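PDB 6V82: tryptophan synthase alpha chain from Chlamydia trachomatis, which probably cleaves indoleglycerol phosphate into indole and glyceraldehyde 3-phosphate, the alpha-subunit half-reaction of the last step in tryptophan biosynthesis. Local coordinates for residues L13-L18 with I42-F47; R205-D210 with V226-V231. All coordinates share one frame; numbering follows the deposited sequence.

Contact 1 of 2, residues L13-L18 with I42-F47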
ATOM      1  N   LEU A  13     -16.420  26.262  52.152  1.00 54.91           N
ATOM      2  CA  LEU A  13     -17.425  25.272  51.798  1.00 48.72           C
ATOM      3  C   LEU A  13     -16.800  24.099  51.045  1.00 48.18           C
ATOM      4  O   LEU A  13     -15.759  24.223  50.398  1.00 55.50           O
ATOM      5  CB  LEU A  13     -18.510  25.918  50.938  1.00 45.28           C
ATOM      6  CG  LEU A  13     -19.149  27.184  51.508  1.00 48.84           C
ATOM      7  CD1 LEU A  13     -20.292  27.620  50.611  1.00 43.23           C
ATOM      8  CD2 LEU A  13     -19.642  26.954  52.942  1.00 51.47           C
ATOM      9  N   CYS A  14     -17.451  22.947  51.130  1.00 40.35           N
ATOM     10  CA  CYS A  14     -17.031  21.770  50.384  1.00 38.05           C
ATOM     11  C   CYS A  14     -18.055  21.483  49.299  1.00 37.45           C
ATOM     12  O   CYS A  14     -19.234  21.274  49.601  1.00 42.41           O
ATOM     13  CB  CYS A  14     -16.881  20.551  51.288  1.00 41.34           C
ATOM     14  SG  CYS A  14     -16.791  19.016  50.309  1.00 44.93           S
ATOM     15  N   ILE A  15     -17.603  21.456  48.047  1.00 36.64           N
ATOM     16  CA  ILE A  15     -18.436  21.063  46.911  1.00 33.02           C
ATOM     17  C   ILE A  15     -18.156  19.601  46.589  1.00 33.68           C
ATOM     18  O   ILE A  15     -16.991  19.189  46.483  1.00 37.73           O
ATOM     19  CB  ILE A  15     -18.169  21.949  45.682  1.00 29.23           C
ATOM     20  CG1 ILE A  15     -18.308  23.435  46.036  1.00 30.42           C
ATOM     21  CG2 ILE A  15     -19.091  21.558  44.537  1.00 27.56           C
ATOM     22  CD1 ILE A  15     -17.826  24.377  44.938  1.00 27.92           C
ATOM     23  N   GLY A  16     -19.219  18.814  46.445  1.00 31.22           N
ATOM     24  CA  GLY A  16     -19.086  17.409  46.118  1.00 31.09           C
ATOM     25  C   GLY A  16     -19.718  17.073  44.783  1.00 31.75           C
ATOM     26  O   GLY A  16     -20.873  17.438  44.529  1.00 27.95           O
ATOM     27  N   TYR A  17     -18.967  16.390  43.920  1.00 33.51           N
ATOM     28  CA  TYR A  17     -19.449  16.011  42.599  1.00 30.34           C
ATOM     29  C   TYR A  17     -20.063  14.619  42.616  1.00 27.71           C
ATOM     30  O   TYR A  17     -19.509  13.694  43.215  1.00 32.32           O
ATOM     31  CB  TYR A  17     -18.321  16.027  41.566  1.00 25.43           C
ATOM     32  CG  TYR A  17     -18.804  15.545  40.220  1.00 29.90           C
ATOM     33  CD1 TYR A  17     -19.468  16.405  39.357  1.00 31.69           C
ATOM     34  CD2 TYR A  17     -18.627  14.221  39.823  1.00 29.00           C
ATOM     35  CE1 TYR A  17     -19.927  15.963  38.132  1.00 34.33           C
ATOM     36  CE2 TYR A  17     -19.080  13.775  38.606  1.00 26.59           C
ATOM     37  CZ  TYR A  17     -19.733  14.644  37.762  1.00 33.66           C
ATOM     38  OH  TYR A  17     -20.200  14.198  36.540  1.00 34.72           O
ATOM     39  N   LEU A  18     -21.191  14.478  41.923  1.00 21.08           N
ATOM     40  CA  LEU A  18     -21.773  13.183  41.593  1.00 30.11           C
ATOM     41  C   LEU A  18     -22.294  13.215  40.163  1.00 32.55           C
ATOM     42  O   LEU A  18     -22.818  14.234  39.701  1.00 33.97           O
ATOM     43  CB  LEU A  18     -22.941  12.802  42.505  1.00 31.78           C
ATOM     44  CG  LEU A  18     -22.664  12.405  43.939  1.00 37.99           C
ATOM     45  CD1 LEU A  18     -23.997  12.144  44.644  1.00 38.80           C
ATOM     46  CD2 LEU A  18     -21.772  11.184  43.974  1.00 41.52           C
ATOM     47  N   ILE A  42     -22.390  21.925  49.060  1.00 29.28           N
ATOM     48  CA  ILE A  42     -22.922  22.211  47.741  1.00 24.63           C
ATOM     49  C   ILE A  42     -22.769  20.950  46.913  1.00 28.88           C
ATOM     50  O   ILE A  42     -21.669  20.401  46.821  1.00 36.42           O
ATOM     51  CB  ILE A  42     -22.175  23.380  47.071  1.00 31.12           C
ATOM     52  CG1 ILE A  42     -22.389  24.674  47.852  1.00 30.78           C
ATOM     53  CG2 ILE A  42     -22.602  23.511  45.617  1.00 33.57           C
ATOM     54  CD1 ILE A  42     -21.543  25.828  47.369  1.00 28.54           C
ATOM     55  N   LEU A  43     -23.856  20.486  46.320  1.00 21.41           N
ATOM     56  CA  LEU A  43     -23.791  19.352  45.410  1.00 27.70           C
ATOM     57  C   LEU A  43     -23.557  19.843  43.989  1.00 26.81           C
ATOM     58  O   LEU A  43     -24.249  20.749  43.519  1.00 19.88           O
ATOM     59  CB  LEU A  43     -25.071  18.523  45.470  1.00 24.24           C
ATOM     60  CG  LEU A  43     -25.124  17.656  46.712  1.00 33.89           C
ATOM     61  CD1 LEU A  43     -26.361  16.794  46.703  1.00 38.11           C
ATOM     62  CD2 LEU A  43     -23.853  16.815  46.812  1.00 30.92           C
ATOM     63  N   GLU A  44     -22.569  19.259  43.315  1.00 33.98           N
ATOM     64  CA  GLU A  44     -22.358  19.497  41.894  1.00 26.43           C
ATOM     65  C   GLU A  44     -22.804  18.240  41.180  1.00 24.58           C
ATOM     66  O   GLU A  44     -22.136  17.204  41.259  1.00 30.57           O
ATOM     67  CB  GLU A  44     -20.914  19.841  41.559  1.00 29.62           C
ATOM     68  CG  GLU A  44     -20.742  20.212  40.082  1.00 34.03           C
ATOM     69  CD  GLU A  44     -19.571  21.164  39.840  1.00 43.87           C
ATOM     70  OE1 GLU A  44     -18.593  20.756  39.163  1.00 53.29           O
ATOM     71  OE2 GLU A  44     -19.633  22.318  40.333  1.00 40.62           O
ATOM     72  N   LEU A  45     -23.936  18.340  40.495  1.00 23.94           N
ATOM     73  CA  LEU A  45     -24.605  17.203  39.887  1.00 24.08           C
ATOM     74  C   LEU A  45     -24.280  17.175  38.393  1.00 28.90           C
ATOM     75  O   LEU A  45     -24.621  18.110  37.653  1.00 27.60           O
ATOM     76  CB  LEU A  45     -26.107  17.297  40.153  1.00 23.72           C
ATOM     77  CG  LEU A  45     -26.938  16.055  39.886  1.00 35.85           C
ATOM     78  CD1 LEU A  45     -26.470  14.886  40.754  1.00 37.85           C
ATOM     79  CD2 LEU A  45     -28.398  16.381  40.149  1.00 41.30           C
ATOM     80  N   GLY A  46     -23.594  16.120  37.953  1.00 28.61           N
ATOM     81  CA  GLY A  46     -23.184  16.035  36.566  1.00 26.14           C
ATOM     82  C   GLY A  46     -24.273  15.501  35.657  1.00 25.80           C
ATOM     83  O   GLY A  46     -24.803  14.406  35.893  1.00 24.44           O
ATOM     84  N   PHE A  47     -24.647  16.290  34.653  1.00 19.60           N
ATOM     85  CA  PHE A  47     -25.421  15.804  33.516  1.00 22.60           C
ATOM     86  C   PHE A  47     -24.463  14.993  32.644  1.00 28.60           C
ATOM     87  O   PHE A  47     -23.545  15.572  32.038  1.00 27.53           O
ATOM     88  CB  PHE A  47     -26.048  16.983  32.749  1.00 25.54           C
ATOM     89  CG  PHE A  47     -27.224  16.610  31.859  1.00 28.58           C
ATOM     90  CD1 PHE A  47     -28.253  17.526  31.636  1.00 28.73           C
ATOM     91  CD2 PHE A  47     -27.294  15.375  31.226  1.00 29.16           C
ATOM     92  CE1 PHE A  47     -29.345  17.216  30.804  1.00 29.82           C
ATOM     93  CE2 PHE A  47     -28.384  15.052  30.397  1.00 32.39           C
ATOM     94  CZ  PHE A  47     -29.411  15.980  30.189  1.00 31.26           C
TER
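Tyr-17 lies against Glu-44 and Gly-46 where two neighbouring parallel strands run toward the active-site end of a TIM barrel. Its CG is anti to the backbone N (chi1 176°), and the outer ring atoms come nearer the partner strand, meeting it obliquely. From the root outward, CB stays 4.0 Å from Glu-44 O, with CG also near it; CD1 closes to 3.4 Å on that same Glu-44 O and also borders Glu-44 CG. Farther along, CE1 sits 3.6 Å from Gly-46 CA, with CZ near the same carbon. The hydroxyl OH ends 3.5 Å from Gly-46 CA, a close fit against a residue without a side chain, and hydrogen-bonds to Thr-19 OG1 and His-63 NE2. Five backbone hydrogen bonds join the strands: Gly-16 and Leu-18 each give an N-H and take one, and the bond from Glu-44 N to Gly-16 O is short at 2.8 Å and almost straight (175°). On the same face Ile-15 and Ile-42 lie side by side, CG1 of Ile-15 4.0 Å from CB of Ile-42. Glu-44, the predicted proton acceptor, has OE1 in a salt bridge with Arg-205 and OE2 hydrogen-bonded to Tyr-173. In this beta-alpha-beta crossover helix 25-37 links the strands and packs on Leu-18 and Leu-43 from the other face, helix 73-84 meets Leu-45, and strands 92-96 and 223-226 flank the pair.

Contact 2 of 2, residues R205-D210 with V226-V231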
ATOM      1  N   ARG A 205     -10.771  25.405  41.560  1.00 45.65           N
ATOM      2  CA  ARG A 205     -11.384  24.313  40.814  1.00 45.94           C
ATOM      3  C   ARG A 205     -10.598  23.004  40.905  1.00 50.31           C
ATOM      4  O   ARG A 205     -11.066  21.980  40.398  1.00 45.75           O
ATOM      5  CB  ARG A 205     -11.541  24.759  39.352  1.00 46.35           C
ATOM      6  CG  ARG A 205     -12.226  23.793  38.375  1.00 46.45           C
ATOM      7  CD  ARG A 205     -13.678  23.518  38.708  1.00 40.20           C
ATOM      8  NE  ARG A 205     -14.289  22.643  37.706  1.00 39.02           N
ATOM      9  CZ  ARG A 205     -15.493  22.075  37.826  1.00 40.53           C
ATOM     10  NH1 ARG A 205     -16.243  22.290  38.913  1.00 37.34           N
ATOM     11  NH2 ARG A 205     -15.949  21.284  36.855  1.00 38.23           N
ATOM     12  N   ARG A 206      -9.433  22.987  41.550  1.00 56.19           N
ATOM     13  CA  ARG A 206      -8.611  21.785  41.521  1.00 49.67           C
ATOM     14  C   ARG A 206      -9.241  20.658  42.337  1.00 49.81           C
ATOM     15  O   ARG A 206      -9.957  20.881  43.317  1.00 52.76           O
ATOM     16  CB  ARG A 206      -7.205  22.085  42.024  1.00 48.75           C
ATOM     17  CG  ARG A 206      -7.016  22.051  43.526  1.00 51.43           C
ATOM     18  CD  ARG A 206      -5.527  22.155  43.854  1.00 61.81           C
ATOM     19  NE  ARG A 206      -5.045  23.538  43.903  1.00 71.65           N
ATOM     20  CZ  ARG A 206      -4.615  24.246  42.857  1.00 75.57           C
ATOM     21  NH1 ARG A 206      -4.201  25.491  43.041  1.00 75.56           N
ATOM     22  NH2 ARG A 206      -4.597  23.725  41.635  1.00 77.07           N
ATOM     23  N   ASP A 207      -8.973  19.431  41.907  1.00 51.31           N
ATOM     24  CA  ASP A 207      -9.589  18.259  42.512  1.00 49.93           C
ATOM     25  C   ASP A 207      -8.926  17.956  43.845  1.00 50.05           C
ATOM     26  O   ASP A 207      -7.729  17.664  43.900  1.00 58.42           O
ATOM     27  CB  ASP A 207      -9.472  17.067  41.566  1.00 51.29           C
ATOM     28  CG  ASP A 207     -10.335  15.887  41.986  1.00 53.97           C
ATOM     29  OD1 ASP A 207     -11.109  15.987  42.967  1.00 52.41           O
ATOM     30  OD2 ASP A 207     -10.221  14.840  41.319  1.00 54.53           O
ATOM     31  N   ILE A 208      -9.695  18.033  44.918  1.00 49.76           N
ATOM     32  CA  ILE A 208      -9.207  17.727  46.256  1.00 51.69           C
ATOM     33  C   ILE A 208      -9.699  16.346  46.640  1.00 53.60           C
ATOM     34  O   ILE A 208     -10.863  15.997  46.393  1.00 57.12           O
ATOM     35  CB  ILE A 208      -9.677  18.775  47.278  1.00 48.51           C
ATOM     36  CG1 ILE A 208      -9.210  20.160  46.856  1.00 41.70           C
ATOM     37  CG2 ILE A 208      -9.135  18.434  48.643  1.00 50.14           C
ATOM     38  CD1 ILE A 208      -7.722  20.265  46.800  1.00 41.86           C
ATOM     39  N   CYS A 209      -8.817  15.556  47.245  1.00 53.61           N
ATOM     40  CA  CYS A 209      -9.182  14.211  47.658  1.00 60.37           C
ATOM     41  C   CYS A 209      -8.641  13.821  49.028  1.00 65.47           C
ATOM     42  O   CYS A 209      -8.876  12.686  49.460  1.00 65.01           O
ATOM     43  CB  CYS A 209      -8.710  13.194  46.615  1.00 66.48           C
ATOM     44  SG  CYS A 209      -6.939  13.221  46.394  1.00 78.08           S
ATOM     45  N   ASP A 210      -7.935  14.709  49.724  1.00 66.12           N
ATOM     46  CA  ASP A 210      -7.500  14.446  51.089  1.00 64.95           C
ATOM     47  C   ASP A 210      -7.655  15.717  51.912  1.00 59.03           C
ATOM     48  O   ASP A 210      -7.693  16.833  51.378  1.00 49.70           O
ATOM     49  CB  ASP A 210      -6.053  13.943  51.139  1.00 72.20           C
ATOM     50  CG  ASP A 210      -5.073  14.981  50.664  1.00 80.76           C
ATOM     51  OD1 ASP A 210      -4.295  15.482  51.505  1.00 85.48           O
ATOM     52  OD2 ASP A 210      -5.108  15.317  49.455  1.00 83.02           O
ATOM     53  N   VAL A 226     -14.456  18.370  45.701  1.00 41.29           N
ATOM     54  CA  VAL A 226     -14.087  16.963  45.618  1.00 38.40           C
ATOM     55  C   VAL A 226     -14.734  16.436  44.342  1.00 42.25           C
ATOM     56  O   VAL A 226     -15.919  16.087  44.330  1.00 45.76           O
ATOM     57  CB  VAL A 226     -14.563  16.184  46.847  1.00 33.28           C
ATOM     58  CG1 VAL A 226     -14.193  14.726  46.718  1.00 31.72           C
ATOM     59  CG2 VAL A 226     -14.017  16.801  48.128  1.00 32.10           C
ATOM     60  N   LYS A 227     -13.964  16.384  43.257  1.00 40.02           N
ATOM     61  CA  LYS A 227     -14.505  16.013  41.953  1.00 43.50           C
ATOM     62  C   LYS A 227     -14.497  14.505  41.718  1.00 45.36           C
ATOM     63  O   LYS A 227     -15.509  13.938  41.295  1.00 49.74           O
ATOM     64  CB  LYS A 227     -13.716  16.711  40.841  1.00 44.46           C
ATOM     65  CG  LYS A 227     -14.172  16.365  39.429  1.00 41.68           C
ATOM     66  CD  LYS A 227     -15.627  16.784  39.216  1.00 41.52           C
ATOM     67  CE  LYS A 227     -16.140  16.378  37.834  1.00 40.58           C
ATOM     68  NZ  LYS A 227     -15.577  17.191  36.704  1.00 38.56           N
ATOM     69  N   THR A 228     -13.364  13.850  41.973  1.00 41.63           N
ATOM     70  CA  THR A 228     -13.175  12.435  41.664  1.00 38.99           C
ATOM     71  C   THR A 228     -13.521  11.500  42.828  1.00 37.57           C
ATOM     72  O   THR A 228     -14.133  10.446  42.608  1.00 37.22           O
ATOM     73  CB  THR A 228     -11.723  12.192  41.229  1.00 50.97           C
ATOM     74  OG1 THR A 228     -11.488  12.820  39.960  1.00 53.29           O
ATOM     75  CG2 THR A 228     -11.414  10.706  41.108  1.00 57.30           C
ATOM     76  N   ALA A 229     -13.170  11.871  44.066  1.00 39.50           N
ATOM     77  CA  ALA A 229     -13.093  10.880  45.142  1.00 39.94           C
ATOM     78  C   ALA A 229     -14.423  10.165  45.362  1.00 42.96           C
ATOM     79  O   ALA A 229     -14.454   8.935  45.487  1.00 42.06           O
ATOM     80  CB  ALA A 229     -12.610  11.538  46.437  1.00 37.10           C
ATOM     81  N   PHE A 230     -15.533  10.918  45.394  1.00 43.42           N
ATOM     82  CA  PHE A 230     -16.846  10.324  45.635  1.00 38.05           C
ATOM     83  C   PHE A 230     -17.229   9.355  44.521  1.00 38.26           C
ATOM     84  O   PHE A 230     -17.655   8.224  44.787  1.00 40.90           O
ATOM     85  CB  PHE A 230     -17.901  11.424  45.777  1.00 38.33           C
ATOM     86  CG  PHE A 230     -17.712  12.300  46.992  1.00 40.11           C
ATOM     87  CD1 PHE A 230     -17.397  11.745  48.223  1.00 41.14           C
ATOM     88  CD2 PHE A 230     -17.840  13.679  46.898  1.00 34.68           C
ATOM     89  CE1 PHE A 230     -17.221  12.553  49.342  1.00 41.23           C
ATOM     90  CE2 PHE A 230     -17.666  14.490  48.012  1.00 34.58           C
ATOM     91  CZ  PHE A 230     -17.352  13.925  49.235  1.00 38.33           C
ATOM     92  N   VAL A 231     -17.086   9.784  43.264  1.00 36.95           N
ATOM     93  CA  VAL A 231     -17.390   8.907  42.134  1.00 45.34           C
ATOM     94  C   VAL A 231     -16.545   7.641  42.210  1.00 46.80           C
ATOM     95  O   VAL A 231     -17.050   6.518  42.077  1.00 45.56           O
ATOM     96  CB  VAL A 231     -17.171   9.653  40.802  1.00 44.54           C
ATOM     97  CG1 VAL A 231     -17.137   8.677  39.625  1.00 42.41           C
ATOM     98  CG2 VAL A 231     -18.254  10.697  40.601  1.00 40.69           C
TER
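Asp-207 reaches across to Lys-227 and Thr-228, and hydrogen bonds to its carboxylate are the main link between the loop and the chain leading into helix 229-236. OD1 takes two backbone N-H groups on the same face of its plane: Lys-227 N, 2.9 Å from OD1, comes from above the carboxylate plane, and Thr-228 N, 3.3 Å from OD1, comes on the syn side but tilted 29° out of it. OD2 receives the hydroxyl of Thr-228, OG1 to OD2 2.7 Å, also syn and tilted by 24°. CG stands anti to the backbone N (chi1 -168°), on the side of these donors, and the three bonds should restrict the turning of the carboxylate. A weaker CA-H...O contact sets Ile-208 O 3.5 Å from Val-226 CA. Charge comes next. Arg-205 NH2 and Lys-227 NZ approach to 4.1 Å, a like-charged pair whose repulsion is probably eased by salt bridges from Arg-205 to Glu-44 and from Lys-227 to Asp-55, both predicted proton acceptors. Packing is slighter: Cys-209 CB touches Ala-229 CB at 4.2 Å. The arrangement ties together the loops after the seventh and eighth strands of the barrel. Ile-208 leans on helix 211-218, Val-226 and Ala-229 on helix 241-250, and Lys-227 on helix 57-68, while the backbone of Val-226 bonds to strand 13-19.

Overall arrangement
Contact 1 is wholly buried near the middle of the chain, whereas contact 2 is partly buried and has an exposed residue; the two centres lie about 10 Å apart. Their elements differ: contact 1 pairs the first two strands, and contact 2 joins the loops after the last two. Regular backbone bonding and apolar side chains hold the former, with Tyr-17 and Glu-44 as its polar side chains; the carboxylate of Asp-207 holds the latter, beside two cations whose salt-bridge partners lie outside it. They meet where strand 13-19 borders strand 223-226, through a probable hydrogen bond between Ile-15 O and Val-226 N, and the Glu-44 bridge also joins them. Tyr-17 packs on Lys-227 and Val-231, bringing the core pair against the active-site loops.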